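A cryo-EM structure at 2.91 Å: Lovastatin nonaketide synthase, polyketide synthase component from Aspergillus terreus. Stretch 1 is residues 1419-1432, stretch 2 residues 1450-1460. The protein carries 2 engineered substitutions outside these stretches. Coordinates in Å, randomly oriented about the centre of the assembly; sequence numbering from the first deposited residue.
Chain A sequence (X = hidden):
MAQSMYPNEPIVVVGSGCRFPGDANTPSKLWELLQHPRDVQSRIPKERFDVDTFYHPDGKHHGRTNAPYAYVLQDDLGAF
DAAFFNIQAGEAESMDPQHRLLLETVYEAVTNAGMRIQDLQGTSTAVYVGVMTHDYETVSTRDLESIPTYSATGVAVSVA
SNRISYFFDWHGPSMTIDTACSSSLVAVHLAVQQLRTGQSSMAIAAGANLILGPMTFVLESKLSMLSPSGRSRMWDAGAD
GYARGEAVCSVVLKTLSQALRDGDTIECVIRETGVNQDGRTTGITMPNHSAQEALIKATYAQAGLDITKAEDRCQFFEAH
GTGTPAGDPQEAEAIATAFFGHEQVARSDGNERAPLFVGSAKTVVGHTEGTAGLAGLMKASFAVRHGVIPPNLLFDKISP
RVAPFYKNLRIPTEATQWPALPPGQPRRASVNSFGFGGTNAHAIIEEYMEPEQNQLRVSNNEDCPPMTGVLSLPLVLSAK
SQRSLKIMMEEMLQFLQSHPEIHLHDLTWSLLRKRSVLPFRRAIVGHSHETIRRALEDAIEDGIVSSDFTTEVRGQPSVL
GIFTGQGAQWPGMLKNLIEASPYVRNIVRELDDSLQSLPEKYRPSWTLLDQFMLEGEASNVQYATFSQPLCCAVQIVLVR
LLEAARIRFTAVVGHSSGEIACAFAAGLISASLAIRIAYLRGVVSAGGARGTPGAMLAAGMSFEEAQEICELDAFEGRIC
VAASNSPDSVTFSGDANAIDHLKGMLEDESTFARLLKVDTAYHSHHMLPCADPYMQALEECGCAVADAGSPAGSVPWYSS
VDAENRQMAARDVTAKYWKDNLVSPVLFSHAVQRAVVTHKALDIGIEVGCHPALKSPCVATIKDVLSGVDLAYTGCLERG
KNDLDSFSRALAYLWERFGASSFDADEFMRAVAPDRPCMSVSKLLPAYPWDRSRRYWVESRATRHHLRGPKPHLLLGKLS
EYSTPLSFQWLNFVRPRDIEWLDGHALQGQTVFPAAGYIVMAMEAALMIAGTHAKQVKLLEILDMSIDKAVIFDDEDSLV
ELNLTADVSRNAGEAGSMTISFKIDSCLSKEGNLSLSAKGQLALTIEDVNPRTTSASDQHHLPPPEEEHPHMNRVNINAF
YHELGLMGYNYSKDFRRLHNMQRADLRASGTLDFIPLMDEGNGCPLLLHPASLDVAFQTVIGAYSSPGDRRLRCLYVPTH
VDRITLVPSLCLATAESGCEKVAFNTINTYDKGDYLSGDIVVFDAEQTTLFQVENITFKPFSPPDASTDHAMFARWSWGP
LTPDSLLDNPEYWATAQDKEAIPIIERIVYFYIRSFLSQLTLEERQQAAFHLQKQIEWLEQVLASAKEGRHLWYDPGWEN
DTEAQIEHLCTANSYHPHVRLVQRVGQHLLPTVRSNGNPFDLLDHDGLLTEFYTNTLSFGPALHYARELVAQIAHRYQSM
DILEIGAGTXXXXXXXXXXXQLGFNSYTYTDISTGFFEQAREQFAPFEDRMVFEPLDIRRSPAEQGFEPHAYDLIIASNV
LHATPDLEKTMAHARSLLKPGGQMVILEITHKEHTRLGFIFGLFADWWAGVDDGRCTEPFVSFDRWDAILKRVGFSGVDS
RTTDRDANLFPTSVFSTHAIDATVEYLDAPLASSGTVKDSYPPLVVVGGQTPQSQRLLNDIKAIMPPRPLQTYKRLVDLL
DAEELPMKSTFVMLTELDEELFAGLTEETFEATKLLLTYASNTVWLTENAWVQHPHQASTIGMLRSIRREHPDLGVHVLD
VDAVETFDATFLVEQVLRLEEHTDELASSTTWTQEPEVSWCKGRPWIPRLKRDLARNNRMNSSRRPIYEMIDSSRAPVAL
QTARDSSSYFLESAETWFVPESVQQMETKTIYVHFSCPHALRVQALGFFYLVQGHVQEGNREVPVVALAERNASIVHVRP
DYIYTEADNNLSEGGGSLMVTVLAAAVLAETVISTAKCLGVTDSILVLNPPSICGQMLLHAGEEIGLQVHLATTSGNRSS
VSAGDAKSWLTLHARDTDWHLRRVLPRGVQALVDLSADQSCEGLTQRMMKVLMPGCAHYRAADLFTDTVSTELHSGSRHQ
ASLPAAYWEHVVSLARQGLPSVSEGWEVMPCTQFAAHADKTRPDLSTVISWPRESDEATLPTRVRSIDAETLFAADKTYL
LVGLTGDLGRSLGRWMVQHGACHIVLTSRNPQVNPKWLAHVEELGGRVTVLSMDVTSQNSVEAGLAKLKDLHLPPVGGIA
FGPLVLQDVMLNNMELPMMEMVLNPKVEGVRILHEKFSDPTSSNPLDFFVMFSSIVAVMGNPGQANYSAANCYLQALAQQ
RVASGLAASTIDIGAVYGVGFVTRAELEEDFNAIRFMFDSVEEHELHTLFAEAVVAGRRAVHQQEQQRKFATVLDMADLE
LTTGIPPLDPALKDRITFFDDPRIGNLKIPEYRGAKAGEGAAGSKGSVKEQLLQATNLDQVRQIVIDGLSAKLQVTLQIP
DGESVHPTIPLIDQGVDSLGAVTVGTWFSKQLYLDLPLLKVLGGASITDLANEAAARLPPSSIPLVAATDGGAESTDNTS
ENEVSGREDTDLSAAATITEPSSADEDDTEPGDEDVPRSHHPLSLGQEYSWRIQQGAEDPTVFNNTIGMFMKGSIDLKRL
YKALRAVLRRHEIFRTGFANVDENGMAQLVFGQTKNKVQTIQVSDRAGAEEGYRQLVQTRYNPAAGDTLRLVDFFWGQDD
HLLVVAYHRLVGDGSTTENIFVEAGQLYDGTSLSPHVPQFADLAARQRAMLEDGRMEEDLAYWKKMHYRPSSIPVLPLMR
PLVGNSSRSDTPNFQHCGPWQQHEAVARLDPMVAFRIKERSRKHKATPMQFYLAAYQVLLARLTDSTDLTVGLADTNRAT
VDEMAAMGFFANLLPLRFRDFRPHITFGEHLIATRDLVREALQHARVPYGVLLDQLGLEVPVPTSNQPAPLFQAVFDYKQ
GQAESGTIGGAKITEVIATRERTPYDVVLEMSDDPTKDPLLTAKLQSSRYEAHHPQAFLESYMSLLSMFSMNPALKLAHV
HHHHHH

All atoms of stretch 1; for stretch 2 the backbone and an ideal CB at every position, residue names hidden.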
# COMPACT_ATOMS: atom_id res chain seq x y z
N PHE A 1419 58.70 23.55 -39.70
CA PHE A 1419 58.86 22.44 -38.76
C PHE A 1419 57.80 21.38 -38.99
O PHE A 1419 58.07 20.18 -38.86
CB PHE A 1419 58.79 22.97 -37.33
CG PHE A 1419 59.39 22.05 -36.30
CD1 PHE A 1419 58.80 20.82 -36.03
CD2 PHE A 1419 60.52 22.42 -35.59
CE1 PHE A 1419 59.34 19.98 -35.08
CE2 PHE A 1419 61.06 21.58 -34.64
CZ PHE A 1419 60.48 20.35 -34.38
N GLY A 1420 56.58 21.80 -39.33
CA GLY A 1420 55.45 20.90 -39.42
C GLY A 1420 55.56 19.84 -40.49
O GLY A 1420 55.29 18.66 -40.25
N PRO A 1421 55.95 20.22 -41.71
CA PRO A 1421 56.05 19.22 -42.78
C PRO A 1421 57.03 18.11 -42.47
O PRO A 1421 56.83 16.97 -42.90
CB PRO A 1421 56.48 20.05 -44.00
CG PRO A 1421 56.14 21.45 -43.67
CD PRO A 1421 56.28 21.58 -42.19
N ALA A 1422 58.10 18.42 -41.74
CA ALA A 1422 59.01 17.36 -41.30
C ALA A 1422 58.29 16.37 -40.39
O ALA A 1422 58.51 15.16 -40.48
CB ALA A 1422 60.22 17.96 -40.59
N LEU A 1423 57.41 16.87 -39.52
CA LEU A 1423 56.65 15.98 -38.66
C LEU A 1423 55.63 15.18 -39.46
O LEU A 1423 55.36 14.02 -39.14
CB LEU A 1423 55.96 16.79 -37.56
CG LEU A 1423 55.80 16.10 -36.20
CD1 LEU A 1423 57.16 15.70 -35.63
CD2 LEU A 1423 55.08 17.02 -35.22
N HIS A 1424 55.05 15.78 -40.50
CA HIS A 1424 54.17 15.02 -41.39
C HIS A 1424 54.94 13.89 -42.07
O HIS A 1424 54.45 12.76 -42.17
CB HIS A 1424 53.55 15.94 -42.44
CG HIS A 1424 52.56 16.92 -41.88
ND1 HIS A 1424 51.28 16.55 -41.53
CD2 HIS A 1424 52.66 18.24 -41.63
CE1 HIS A 1424 50.63 17.61 -41.07
NE2 HIS A 1424 51.45 18.65 -41.13
N TYR A 1425 56.15 14.18 -42.55
CA TYR A 1425 56.98 13.14 -43.14
C TYR A 1425 57.34 12.08 -42.11
O TYR A 1425 57.45 10.90 -42.45
CB TYR A 1425 58.25 13.75 -43.73
CG TYR A 1425 58.04 14.53 -45.01
CD1 TYR A 1425 57.12 14.12 -45.96
CD2 TYR A 1425 58.77 15.69 -45.27
CE1 TYR A 1425 56.92 14.82 -47.13
CE2 TYR A 1425 58.58 16.40 -46.44
CZ TYR A 1425 57.65 15.96 -47.36
OH TYR A 1425 57.46 16.67 -48.53
N ALA A 1426 57.56 12.49 -40.86
CA ALA A 1426 57.81 11.52 -39.80
C ALA A 1426 56.61 10.60 -39.61
O ALA A 1426 56.77 9.39 -39.44
CB ALA A 1426 58.15 12.23 -38.50
N ARG A 1427 55.40 11.16 -39.63
CA ARG A 1427 54.22 10.32 -39.54
C ARG A 1427 54.14 9.36 -40.71
O ARG A 1427 53.81 8.18 -40.54
CB ARG A 1427 52.94 11.16 -39.48
CG ARG A 1427 51.69 10.31 -39.26
CD ARG A 1427 50.40 11.01 -39.66
NE ARG A 1427 50.28 12.35 -39.10
CZ ARG A 1427 50.45 13.48 -39.78
NH1 ARG A 1427 50.77 13.48 -41.06
NH2 ARG A 1427 50.27 14.64 -39.15
N GLU A 1428 54.43 9.84 -41.92
CA GLU A 1428 54.39 8.97 -43.09
C GLU A 1428 55.39 7.83 -42.95
O GLU A 1428 55.07 6.66 -43.23
CB GLU A 1428 54.68 9.78 -44.36
CG GLU A 1428 53.62 10.82 -44.68
CD GLU A 1428 52.32 10.21 -45.15
OE1 GLU A 1428 52.24 8.97 -45.25
OE2 GLU A 1428 51.36 10.97 -45.42
N LEU A 1429 56.61 8.15 -42.52
CA LEU A 1429 57.65 7.14 -42.38
C LEU A 1429 57.27 6.12 -41.31
O LEU A 1429 57.43 4.91 -41.51
CB LEU A 1429 58.98 7.81 -42.03
CG LEU A 1429 60.17 6.90 -41.74
CD1 LEU A 1429 60.55 6.12 -42.98
CD2 LEU A 1429 61.34 7.73 -41.24
N VAL A 1430 56.77 6.59 -40.17
CA VAL A 1430 56.38 5.68 -39.10
C VAL A 1430 55.22 4.80 -39.55
O VAL A 1430 55.16 3.61 -39.23
CB VAL A 1430 56.03 6.47 -37.83
CG1 VAL A 1430 55.41 5.55 -36.79
CG2 VAL A 1430 57.26 7.14 -37.27
N ALA A 1431 54.28 5.38 -40.30
CA ALA A 1431 53.16 4.60 -40.81
C ALA A 1431 53.65 3.49 -41.73
O ALA A 1431 53.24 2.33 -41.60
CB ALA A 1431 52.18 5.51 -41.55
N GLN A 1432 54.54 3.83 -42.66
CA GLN A 1432 55.06 2.82 -43.58
C GLN A 1432 55.82 1.73 -42.82
O GLN A 1432 55.64 0.54 -43.10
CB GLN A 1432 55.97 3.48 -44.62
CG GLN A 1432 55.24 4.41 -45.57
CD GLN A 1432 56.17 5.13 -46.52
OE1 GLN A 1432 57.38 5.15 -46.33
NE2 GLN A 1432 55.60 5.72 -47.57
N UNK A 1450 54.73 15.51 -26.45
CA UNK A 1450 54.09 14.52 -27.29
C UNK A 1450 53.63 15.01 -28.64
O UNK A 1450 52.86 14.30 -29.30
CB UNK A 1450 52.89 13.94 -26.55
N UNK A 1451 54.06 16.19 -29.08
CA UNK A 1451 53.65 16.67 -30.39
C UNK A 1451 54.07 15.72 -31.50
O UNK A 1451 53.27 15.37 -32.37
CB UNK A 1451 54.23 18.06 -30.65
N UNK A 1452 55.33 15.29 -31.47
CA UNK A 1452 55.78 14.27 -32.42
C UNK A 1452 55.06 12.96 -32.17
O UNK A 1452 54.71 12.24 -33.12
CB UNK A 1452 57.29 14.07 -32.32
N UNK A 1453 54.83 12.61 -30.90
CA UNK A 1453 54.04 11.43 -30.59
C UNK A 1453 52.64 11.55 -31.17
O UNK A 1453 52.13 10.60 -31.78
CB UNK A 1453 53.97 11.21 -29.08
N UNK A 1454 52.01 12.71 -31.00
CA UNK A 1454 50.69 12.92 -31.59
C UNK A 1454 50.73 12.73 -33.10
O UNK A 1454 49.90 12.02 -33.67
CB UNK A 1454 50.17 14.32 -31.25
N UNK A 1455 51.71 13.35 -33.76
CA UNK A 1455 51.76 13.29 -35.22
C UNK A 1455 51.94 11.86 -35.71
O UNK A 1455 51.16 11.37 -36.52
CB UNK A 1455 52.89 14.17 -35.75
N UNK A 1456 52.97 11.17 -35.20
CA UNK A 1456 53.29 9.85 -35.73
C UNK A 1456 52.25 8.82 -35.31
O UNK A 1456 51.78 8.02 -36.12
CB UNK A 1456 54.68 9.41 -35.26
N UNK A 1457 51.86 8.83 -34.03
CA UNK A 1457 50.92 7.85 -33.51
C UNK A 1457 49.48 8.13 -33.95
O UNK A 1457 48.62 7.26 -33.75
CB UNK A 1457 51.00 7.82 -31.98
N UNK A 1458 49.21 9.29 -34.53
CA UNK A 1458 47.88 9.58 -35.05
C UNK A 1458 47.57 8.80 -36.31
O UNK A 1458 46.42 8.85 -36.78
CB UNK A 1458 47.74 11.08 -35.33
N UNK A 1459 48.54 8.10 -36.88
CA UNK A 1459 48.28 7.30 -38.07
C UNK A 1459 47.17 6.30 -37.77
O UNK A 1459 47.23 5.60 -36.75
CB UNK A 1459 49.55 6.58 -38.54
N UNK A 1460 46.14 6.21 -38.62
CA UNK A 1460 45.02 5.32 -38.30
C UNK A 1460 45.43 3.85 -38.39
O UNK A 1460 45.86 3.38 -39.44
CB UNK A 1460 43.84 5.59 -39.24

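The helix of stretch 1 and the short helix at 1451-1457 cross at -49°, their axes 8.0 Å apart at closest approach, and the backbones nearly meet where the CA of Arg1427 lies 3.9 Å from the CA of 1456.

Position 1450 precedes the helix as its N-cap, with phi/psi of 96/13. Positive phi by itself favours glycine, and an ideal CB finds nothing of stretch 1 within 5.5 Å. The residue is Gly1450.

At 1451 the ideal CB points sideways, 4.8 Å from Leu1423 CD2; Gly, Ala or Ser would fit without demand. Gly1451 leaves the spot empty, and its O lies 3.8 Å from Leu1423 CD2.

Position 1452 also points sideways, with its ideal CB already 3.7 Å from Leu1423 CD1. A small apolar side chain suits such a short gap. Ala1452 fills it, methyl against methyl.

Positions 1453 and 1454 find nothing of stretch 1 near their ideal CB atoms, so this contact sets no rule for them. At 1453 the bond points away, and Thr1453 finds its hydrogen bond elsewhere in the structure. At 1454 it points sideways, and the extended Lys1454 leads its end away.

Position 1455 points toward stretch 1, its ideal CB 3.5 Å from Leu1423 CG and 4.3 Å from Arg1427 NH2. Ahead lies a hollow lined by Gly1420, Leu1423, His1424 and Arg1427. A long or flat side chain would suit: Leu or Met for the apolar part, Phe, Tyr or Trp for the ring surfaces. Tyr1455 is the knob in this hole. Leu1423 CD2 sits over one ring face, 3.5 Å from the centroid of the Tyr1455 ring, a CH-pi contact. The tyrosine turns its edge to the face of His1424, ring centroids 4.7 Å apart, and its OH lies 3.2 Å from His1424 NE2. The backbone contributes too: Arg1427 NE gives a weak hydrogen bond to Tyr1455 O at 2.9 Å, while Arg1427 NH1 donates to His1424 ND1 at 3.1 Å, tying together two walls of the hollow.

At 1456, where the backbones are closest, CA-to-CB runs sideways and the ideal CB lies 4.0 Å from Val1430 CG2 and 4.7 Å from Ala1426 O. Compact apolar residues such as Ala, Val or Ile are natural candidates. Val1456 packs its CB on Val1430 CG2, and its CG1 lies 4.1 Å from Ala1426 CB.

Position 1457 points away, leaving the choice free as far as this contact goes; it is Leu1457. At 1458 CA-to-CB points sideways, with the ideal CB 4.7 Å from Arg1427 NE; small or polar residues would do, and Ala1458 adds little.

At 1459 CA-to-CB points toward stretch 1 again, its ideal CB 4.1 Å from Ala1431 CB and 4.4 Å from Arg1427 CG. A small side chain could pack on these carbons, and a hydroxyl could turn back to the O of 1456, so Val, Thr or Ser would suit. Thr1459 sets CG2 3.4 Å from Ala1431 CB, while its OG1 donates to Val1456 O at 2.9 Å.

Position 1460 is out of reach of stretch 1, which sets no preference there; it is Pro1460.

Stretch 2 (1450-1460) GGATKYVLATP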
# COMPACT_ATOMS: atom_id res chain seq x y z
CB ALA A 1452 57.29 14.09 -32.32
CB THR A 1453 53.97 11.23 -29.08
OG1 THR A 1453 55.29 11.26 -28.52
CG2 THR A 1453 53.32 9.89 -28.75
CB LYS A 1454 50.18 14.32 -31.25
CG LYS A 1454 49.60 14.47 -29.86
CD LYS A 1454 48.98 15.85 -29.69
CE LYS A 1454 48.28 15.99 -28.35
NZ LYS A 1454 47.66 17.33 -28.19
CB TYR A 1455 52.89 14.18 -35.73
CG TYR A 1455 52.43 15.49 -36.32
CD1 TYR A 1455 51.79 16.44 -35.53
CD2 TYR A 1455 52.63 15.79 -37.66
CE1 TYR A 1455 51.37 17.64 -36.06
CE2 TYR A 1455 52.21 16.98 -38.20
CZ TYR A 1455 51.58 17.91 -37.40
OH TYR A 1455 51.16 19.10 -37.93
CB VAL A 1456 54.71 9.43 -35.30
CG1 VAL A 1456 55.73 10.47 -35.74
CG2 VAL A 1456 54.78 9.21 -33.79
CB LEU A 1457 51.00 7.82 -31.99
CG LEU A 1457 50.27 6.68 -31.27
CD1 LEU A 1457 50.76 5.33 -31.76
CD2 LEU A 1457 50.47 6.80 -29.77
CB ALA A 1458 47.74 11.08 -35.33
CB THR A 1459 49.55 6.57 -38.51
OG1 THR A 1459 50.61 7.51 -38.69
CG2 THR A 1459 49.31 5.82 -39.81
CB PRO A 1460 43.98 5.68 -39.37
CG PRO A 1460 44.78 6.19 -40.51
CD PRO A 1460 45.96 6.89 -39.91
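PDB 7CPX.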